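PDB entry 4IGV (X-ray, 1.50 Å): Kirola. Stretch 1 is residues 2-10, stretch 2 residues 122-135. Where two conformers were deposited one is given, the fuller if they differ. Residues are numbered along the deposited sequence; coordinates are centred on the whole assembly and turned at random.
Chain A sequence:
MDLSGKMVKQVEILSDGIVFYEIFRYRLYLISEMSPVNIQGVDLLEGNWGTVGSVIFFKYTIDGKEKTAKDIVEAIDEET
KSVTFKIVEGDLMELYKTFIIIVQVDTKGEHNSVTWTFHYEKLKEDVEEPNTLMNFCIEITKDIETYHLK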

ATOM      1  N   ASP A   2      20.795  -4.970  14.171  1.00 55.49           N
ATOM      2  CA  ASP A   2      19.408  -5.321  13.765  1.00 51.36           C
ATOM      3  C   ASP A   2      18.967  -4.549  12.526  1.00 46.34           C
ATOM      4  O   ASP A   2      18.631  -3.345  12.548  1.00 48.48           O
ATOM      5  CB  ASP A   2      18.376  -5.127  14.883  1.00 53.93           C
ATOM      6  CG  ASP A   2      16.964  -5.608  14.470  1.00 53.10           C
ATOM      7  OD1 ASP A   2      16.862  -6.526  13.619  1.00 53.66           O
ATOM      8  OD2 ASP A   2      15.950  -5.060  14.970  1.00 58.07           O
ATOM      9  N   LEU A   3      18.929  -5.296  11.445  1.00 41.22           N
ATOM     10  CA  LEU A   3      18.541  -4.793  10.146  1.00 37.03           C
ATOM     11  C   LEU A   3      17.028  -4.805   9.919  1.00 33.51           C
ATOM     12  O   LEU A   3      16.543  -4.308   8.878  1.00 30.49           O
ATOM     13  CB  LEU A   3      19.222  -5.665   9.098  1.00 37.39           C
ATOM     14  CG  LEU A   3      20.750  -5.599   9.081  1.00 40.35           C
ATOM     15  CD1 LEU A   3      21.255  -6.677   8.140  1.00 43.02           C
ATOM     16  CD2 LEU A   3      21.212  -4.237   8.643  1.00 43.87           C
ATOM     17  N   SER A   4      16.284  -5.377  10.866  0.60 33.16           N
ATOM     18  CA  SER A   4      14.829  -5.480  10.728  0.60 31.46           C
ATOM     19  C   SER A   4      14.159  -4.305  11.401  0.60 30.30           C
ATOM     20  O   SER A   4      14.623  -3.802  12.424  0.60 33.24           O
ATOM     21  CB  SER A   4      14.286  -6.782  11.312  0.60 33.55           C
ATOM     22  OG  SER A   4      14.757  -7.910  10.583  0.60 37.81           O
ATOM     23  N   GLY A   5      13.033  -3.896  10.832  1.00 27.18           N
ATOM     24  CA  GLY A   5      12.318  -2.727  11.295  1.00 26.93           C
ATOM     25  C   GLY A   5      10.839  -2.843  11.014  1.00 24.06           C
ATOM     26  O   GLY A   5      10.389  -3.682  10.220  1.00 23.77           O
ATOM     27  N   LYS A   6      10.101  -1.978  11.688  1.00 24.38           N
ATOM     28  CA  LYS A   6       8.665  -1.860  11.590  1.00 22.83           C
ATOM     29  C   LYS A   6       8.315  -0.388  11.651  1.00 22.26           C
ATOM     30  O   LYS A   6       8.935   0.403  12.386  1.00 25.14           O
ATOM     31  CB  LYS A   6       7.987  -2.602  12.758  1.00 26.78           C
ATOM     32  CG  LYS A   6       6.455  -2.521  12.805  1.00 27.89           C
ATOM     33  CD  LYS A   6       5.961  -3.261  14.056  1.00 36.60           C
ATOM     34  CE  LYS A   6       4.429  -3.394  14.177  1.00 38.97           C
ATOM     35  NZ  LYS A   6       4.139  -4.274  15.382  1.00 48.69           N
ATOM     36  N   MET A   7       7.289  -0.025  10.903  0.50 20.26           N
ATOM     37  CA  MET A   7       6.796   1.343  10.911  0.50 20.16           C
ATOM     38  C   MET A   7       5.280   1.270  10.758  0.50 18.75           C
ATOM     39  O   MET A   7       4.785   0.555   9.917  0.50 17.85           O
ATOM     40  CB  MET A   7       7.426   2.109   9.750  0.50 20.28           C
ATOM     41  CG  MET A   7       7.057   3.574   9.669  0.50 21.66           C
ATOM     42  SD  MET A   7       7.843   4.416   8.277  0.50 24.29           S
ATOM     43  CE  MET A   7       9.586   4.236   8.751  0.50 28.00           C
ATOM     44  N   VAL A   8       4.566   2.033  11.576  1.00 19.96           N
ATOM     45  CA  VAL A   8       3.120   2.001  11.638  1.00 19.88           C
ATOM     46  C   VAL A   8       2.604   3.444  11.646  1.00 19.95           C
ATOM     47  O   VAL A   8       3.057   4.309  12.415  1.00 22.74           O
ATOM     48  CB  VAL A   8       2.609   1.296  12.907  1.00 21.77           C
ATOM     49  CG1 VAL A   8       1.045   1.336  12.951  1.00 23.59           C
ATOM     50  CG2 VAL A   8       3.171  -0.143  13.052  1.00 23.25           C
ATOM     51  N   LYS A   9       1.606   3.702  10.825  1.00 17.67           N
ATOM     52  CA  LYS A   9       0.911   5.001  10.849  1.00 18.63           C
ATOM     53  C   LYS A   9      -0.573   4.803  10.610  1.00 16.94           C
ATOM     54  O   LYS A   9      -0.957   4.154   9.649  1.00 15.81           O
ATOM     55  CB  LYS A   9       1.432   5.973   9.784  1.00 20.89           C
ATOM     56  CG  LYS A   9       0.876   7.399   9.897  1.00 27.39           C
ATOM     57  CD  LYS A   9       1.582   8.194  10.988  1.00 37.30           C
ATOM     58  CE  LYS A   9       1.668   9.732  10.744  1.00 46.68           C
ATOM     59  NZ  LYS A   9       0.369  10.433  10.580  1.00 49.74           N
ATOM     60  N   GLN A  10      -1.373   5.388  11.527  1.00 18.42           N
ATOM     61  CA  GLN A  10      -2.830   5.347  11.460  1.00 18.98           C
ATOM     62  C   GLN A  10      -3.324   6.722  11.154  1.00 20.19           C
ATOM     63  O   GLN A  10      -2.967   7.668  11.836  1.00 23.78           O
ATOM     64  CB  GLN A  10      -3.429   4.893  12.770  1.00 21.50           C
ATOM     65  CG  GLN A  10      -4.961   4.775  12.754  1.00 22.64           C
ATOM     66  CD  GLN A  10      -5.528   4.155  14.018  1.00 32.44           C
ATOM     67  OE1 GLN A  10      -4.962   4.281  15.115  1.00 40.69           O
ATOM     68  NE2 GLN A  10      -6.642   3.441  13.868  1.00 38.69           N
ATOM     69  N   LYS A 122      16.495  -4.502   6.185  1.00 26.01           N
ATOM     70  CA  LYS A 122      17.435  -3.743   5.365  1.00 26.99           C
ATOM     71  C   LYS A 122      18.546  -4.634   4.858  1.00 28.19           C
ATOM     72  O   LYS A 122      18.917  -5.579   5.547  1.00 28.49           O
ATOM     73  CB  LYS A 122      18.088  -2.636   6.168  1.00 29.47           C
ATOM     74  CG  LYS A 122      17.153  -1.646   6.833  1.00 30.01           C
ATOM     75  CD  LYS A 122      17.984  -0.756   7.747  1.00 36.97           C
ATOM     76  CE  LYS A 122      17.183   0.242   8.486  1.00 39.02           C
ATOM     77  NZ  LYS A 122      18.140   1.055   9.288  1.00 41.02           N
ATOM     78  N   LEU A 123      19.100  -4.310   3.692  1.00 28.29           N
ATOM     79  CA  LEU A 123      20.283  -5.066   3.214  1.00 30.17           C
ATOM     80  C   LEU A 123      21.563  -4.704   3.981  1.00 32.91           C
ATOM     81  O   LEU A 123      22.458  -5.554   4.091  1.00 34.06           O
ATOM     82  CB  LEU A 123      20.492  -4.867   1.707  1.00 29.78           C
ATOM     83  CG  LEU A 123      19.476  -5.539   0.788  1.00 30.66           C
ATOM     84  CD1 LEU A 123      19.627  -5.004  -0.656  1.00 33.19           C
ATOM     85  CD2 LEU A 123      19.608  -7.059   0.849  1.00 30.47           C
ATOM     86  N   LYS A 124      21.635  -3.459   4.465  1.00 33.96           N
ATOM     87  CA  LYS A 124      22.801  -2.895   5.175  1.00 37.75           C
ATOM     88  C   LYS A 124      22.331  -1.985   6.313  1.00 38.26           C
ATOM     89  O   LYS A 124      21.240  -1.412   6.221  1.00 35.13           O
ATOM     90  CB  LYS A 124      23.676  -2.081   4.210  1.00 39.37           C
ATOM     91  CG  LYS A 124      24.098  -2.849   2.966  1.00 42.59           C
ATOM     92  CD  LYS A 124      25.294  -2.185   2.285  1.00 49.84           C
ATOM     93  CE  LYS A 124      26.191  -3.215   1.597  1.00 52.59           C
ATOM     94  NZ  LYS A 124      27.539  -2.665   1.313  1.00 58.69           N
ATOM     95  N   GLU A 125      23.148  -1.823   7.357  1.00 41.94           N
ATOM     96  CA  GLU A 125      22.745  -1.039   8.538  1.00 43.87           C
ATOM     97  C   GLU A 125      22.479   0.428   8.192  1.00 43.84           C
ATOM     98  O   GLU A 125      21.574   1.064   8.774  1.00 43.56           O
ATOM     99  CB  GLU A 125      23.759  -1.168   9.698  1.00 48.55           C
ATOM    100  CG  GLU A 125      23.056  -1.334  11.081  1.00 52.83           C
ATOM    101  CD  GLU A 125      22.946  -2.798  11.565  1.00 56.77           C
ATOM    102  OE1 GLU A 125      23.954  -3.540  11.506  1.00 62.23           O
ATOM    103  OE2 GLU A 125      21.858  -3.192  12.045  1.00 59.21           O
ATOM    104  N   ASP A 126      23.185   0.948   7.195  1.00 44.08           N
ATOM    105  CA  ASP A 126      23.044   2.363   6.843  1.00 45.00           C
ATOM    106  C   ASP A 126      21.866   2.678   5.899  1.00 41.16           C
ATOM    107  O   ASP A 126      21.642   3.839   5.553  1.00 41.50           O
ATOM    108  CB  ASP A 126      24.352   2.923   6.296  1.00 48.78           C
ATOM    109  CG  ASP A 126      24.730   2.343   4.951  1.00 50.03           C
ATOM    110  OD1 ASP A 126      24.069   1.401   4.481  1.00 51.14           O
ATOM    111  OD2 ASP A 126      25.740   2.845   4.391  1.00 58.74           O
ATOM    112  N   VAL A 127      21.125   1.656   5.483  1.00 36.68           N
ATOM    113  CA  VAL A 127      19.933   1.874   4.683  1.00 34.08           C
ATOM    114  C   VAL A 127      18.944   2.663   5.531  1.00 33.11           C
ATOM    115  O   VAL A 127      18.805   2.419   6.719  1.00 33.39           O
ATOM    116  CB  VAL A 127      19.304   0.550   4.199  1.00 31.15           C
ATOM    117  CG1 VAL A 127      17.840   0.764   3.705  1.00 29.63           C
ATOM    118  CG2 VAL A 127      20.168  -0.081   3.109  1.00 32.39           C
ATOM    119  N   GLU A 128      18.276   3.626   4.924  1.00 33.24           N
ATOM    120  CA  GLU A 128      17.371   4.494   5.670  1.00 34.19           C
ATOM    121  C   GLU A 128      16.104   3.746   6.063  1.00 29.90           C
ATOM    122  O   GLU A 128      15.722   2.765   5.391  1.00 27.95           O
ATOM    123  CB  GLU A 128      17.002   5.713   4.821  1.00 35.95           C
ATOM    124  CG  GLU A 128      18.161   6.610   4.451  1.00 43.36           C
ATOM    125  CD  GLU A 128      17.740   7.911   3.763  1.00 49.73           C
ATOM    126  OE1 GLU A 128      16.521   8.127   3.564  1.00 55.16           O
ATOM    127  OE2 GLU A 128      18.630   8.727   3.427  1.00 55.70           O
ATOM    128  N   GLU A 129      15.451   4.167   7.144  1.00 30.75           N
ATOM    129  CA  GLU A 129      14.079   3.722   7.405  1.00 28.66           C
ATOM    130  C   GLU A 129      13.195   4.301   6.266  1.00 25.70           C
ATOM    131  O   GLU A 129      13.469   5.381   5.732  1.00 26.01           O
ATOM    132  CB  GLU A 129      13.518   4.166   8.757  1.00 30.27           C
ATOM    133  CG  GLU A 129      14.262   3.836  10.038  1.00 36.01           C
ATOM    134  CD  GLU A 129      15.187   2.650   9.971  1.00 41.75           C
ATOM    135  OE1 GLU A 129      14.719   1.537   9.650  1.00 43.72           O
ATOM    136  OE2 GLU A 129      16.399   2.833  10.312  1.00 47.39           O
ATOM    137  N   PRO A 130      12.131   3.586   5.890  1.00 23.72           N
ATOM    138  CA  PRO A 130      11.306   3.944   4.720  1.00 22.53           C
ATOM    139  C   PRO A 130      10.292   5.050   4.990  1.00 21.42           C
ATOM    140  O   PRO A 130       9.081   4.949   4.646  1.00 18.90           O
ATOM    141  CB  PRO A 130      10.650   2.616   4.353  1.00 21.13           C
ATOM    142  CG  PRO A 130      10.571   1.880   5.634  1.00 22.41           C
ATOM    143  CD  PRO A 130      11.795   2.253   6.414  1.00 24.47           C
ATOM    144  N   ASN A 131      10.765   6.161   5.546  1.00 21.08           N
ATOM    145  CA  ASN A 131       9.853   7.270   5.827  1.00 21.19           C
ATOM    146  C   ASN A 131       9.233   7.873   4.579  1.00 19.12           C
ATOM    147  O   ASN A 131       8.065   8.214   4.579  1.00 19.16           O
ATOM    148  CB  ASN A 131      10.559   8.360   6.663  1.00 24.19           C
ATOM    149  CG  ASN A 131      10.835   7.874   8.074  1.00 29.40           C
ATOM    150  OD1 ASN A 131       9.898   7.669   8.858  1.00 35.54           O
ATOM    151  ND2 ASN A 131      12.076   7.643   8.384  1.00 36.57           N
ATOM    152  N   THR A 132      10.007   7.975   3.514  1.00 20.53           N
ATOM    153  CA  THR A 132       9.510   8.570   2.296  1.00 19.89           C
ATOM    154  C   THR A 132       8.392   7.710   1.727  1.00 17.76           C
ATOM    155  O   THR A 132       7.393   8.215   1.242  1.00 18.23           O
ATOM    156  CB  THR A 132      10.642   8.765   1.244  1.00 22.30           C
ATOM    157  OG1 THR A 132      11.626   9.685   1.776  1.00 29.21           O
ATOM    158  CG2 THR A 132      10.098   9.322  -0.038  1.00 25.92           C
ATOM    159  N   LEU A 133       8.520   6.387   1.822  1.00 17.65           N
ATOM    160  CA  LEU A 133       7.466   5.508   1.330  1.00 16.23           C
ATOM    161  C   LEU A 133       6.193   5.614   2.193  1.00 14.83           C
ATOM    162  O   LEU A 133       5.073   5.585   1.700  1.00 14.51           O
ATOM    163  CB  LEU A 133       7.980   4.049   1.296  1.00 17.15           C
ATOM    164  CG  LEU A 133       7.048   3.069   0.630  1.00 17.21           C
ATOM    165  CD1 LEU A 133       6.896   3.343  -0.895  1.00 21.88           C
ATOM    166  CD2 LEU A 133       7.445   1.614   0.878  1.00 18.37           C
ATOM    167  N   MET A 134       6.386   5.731   3.506  1.00 15.53           N
ATOM    168  CA  MET A 134       5.215   5.935   4.368  1.00 15.04           C
ATOM    169  C   MET A 134       4.496   7.238   4.046  1.00 15.78           C
ATOM    170  O   MET A 134       3.270   7.251   3.954  1.00 16.04           O
ATOM    171  CB  MET A 134       5.596   5.866   5.856  1.00 16.41           C
ATOM    172  CG  MET A 134       4.403   6.014   6.765  1.00 16.00           C
ATOM    173  SD  MET A 134       3.166   4.673   6.598  1.00 16.28           S
ATOM    174  CE  MET A 134       3.976   3.393   7.521  1.00 17.62           C
ATOM    175  N   ASN A 135       5.240   8.309   3.827  1.00 16.03           N
ATOM    176  CA  ASN A 135       4.629   9.583   3.442  1.00 17.04           C
ATOM    177  C   ASN A 135       3.847   9.421   2.163  1.00 16.29           C
ATOM    178  O   ASN A 135       2.745   9.935   2.032  1.00 16.62           O
ATOM    179  CB  ASN A 135       5.703  10.663   3.256  1.00 18.19           C
ATOM    180  CG  ASN A 135       6.418  11.048   4.561  1.00 21.46           C
ATOM    181  OD1 ASN A 135       5.863  10.896   5.653  1.00 27.95           O
ATOM    182  ND2 ASN A 135       7.657  11.587   4.434  1.00 26.07           N
TER

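Segments far apart in sequence can meet through directional polar contacts at one end of an interface and apolar packing further along, and these two segments of Kirola illustrate the arrangement. Strand 4-10 and helix 131-135, both of which continue later in the chain, run in roughly the same direction, with 25° between their N-to-C axes and a closest axial approach of 10.1 Å. That spacing leaves room for side chains between them. Ahead of the strand the backbones come much nearer: the CA atoms of Leu3 and Lys122 are 5.0 Å apart, whereas those of Met7 and Pro130 are separated by 8.1 Å. Between Lys122 and the helix the chain makes a type I turn from Lys124 to Val127, closed by Val127 N donating to Lys124 O at 3.2 Å, and Pro130 then occupies the N-cap position.

The backbone link is short and almost straight: Lys122 N donates to Leu3 O at 2.7 Å, with an N-H...O angle of 176°. Nearby, Asp2 N donates to Glu125 OE2 at 3.0 Å, so a side chain from the turn engages the backbone that precedes the strand. Asp2 also steadies its own segment, its OD1 accepting a hydrogen bond from Ser4 N at 3.0 Å. Although the CA-to-CB bond of Leu3 points sideways, the end of its side chain reaches the turn, where CD2 lies 3.4 Å from both Lys124 C and Glu125 N.

The side chain of Lys122 serves its own stretch. Its extended chain carries NZ to Glu129 OE2, forming a 2.7 Å salt bridge, and NZ also donates to Val127 O at 3.0 Å. One amino group thereby ties together the loop that leads into the helix. Gly5 has no side chain, and an ideal CB there would lie 3.7 Å from Glu129 OE1.

Further along the strand, alternation sets the pattern: the CA-to-CB bonds of Met7 and Lys9 point toward the other stretch, while those of Lys6 and Val8 point away. Met7 is the centre of the apolar contact. Its CE packs 3.8 Å from Pro130 CD and 3.9 Å from Glu129 CB, and also lies 3.4 Å from Asn131 OD1, while its SD sits 3.6 Å from Met134 CB. With chi1 and chi2 both t, the chain extends from the strand and places SD and CE against the start of the helix and the residues just before it. Lys9 contributes its aliphatic base, with CB 3.9 Å from Met134 SD, before the end of its side chain leads away and leaves the charged amine outside the contact.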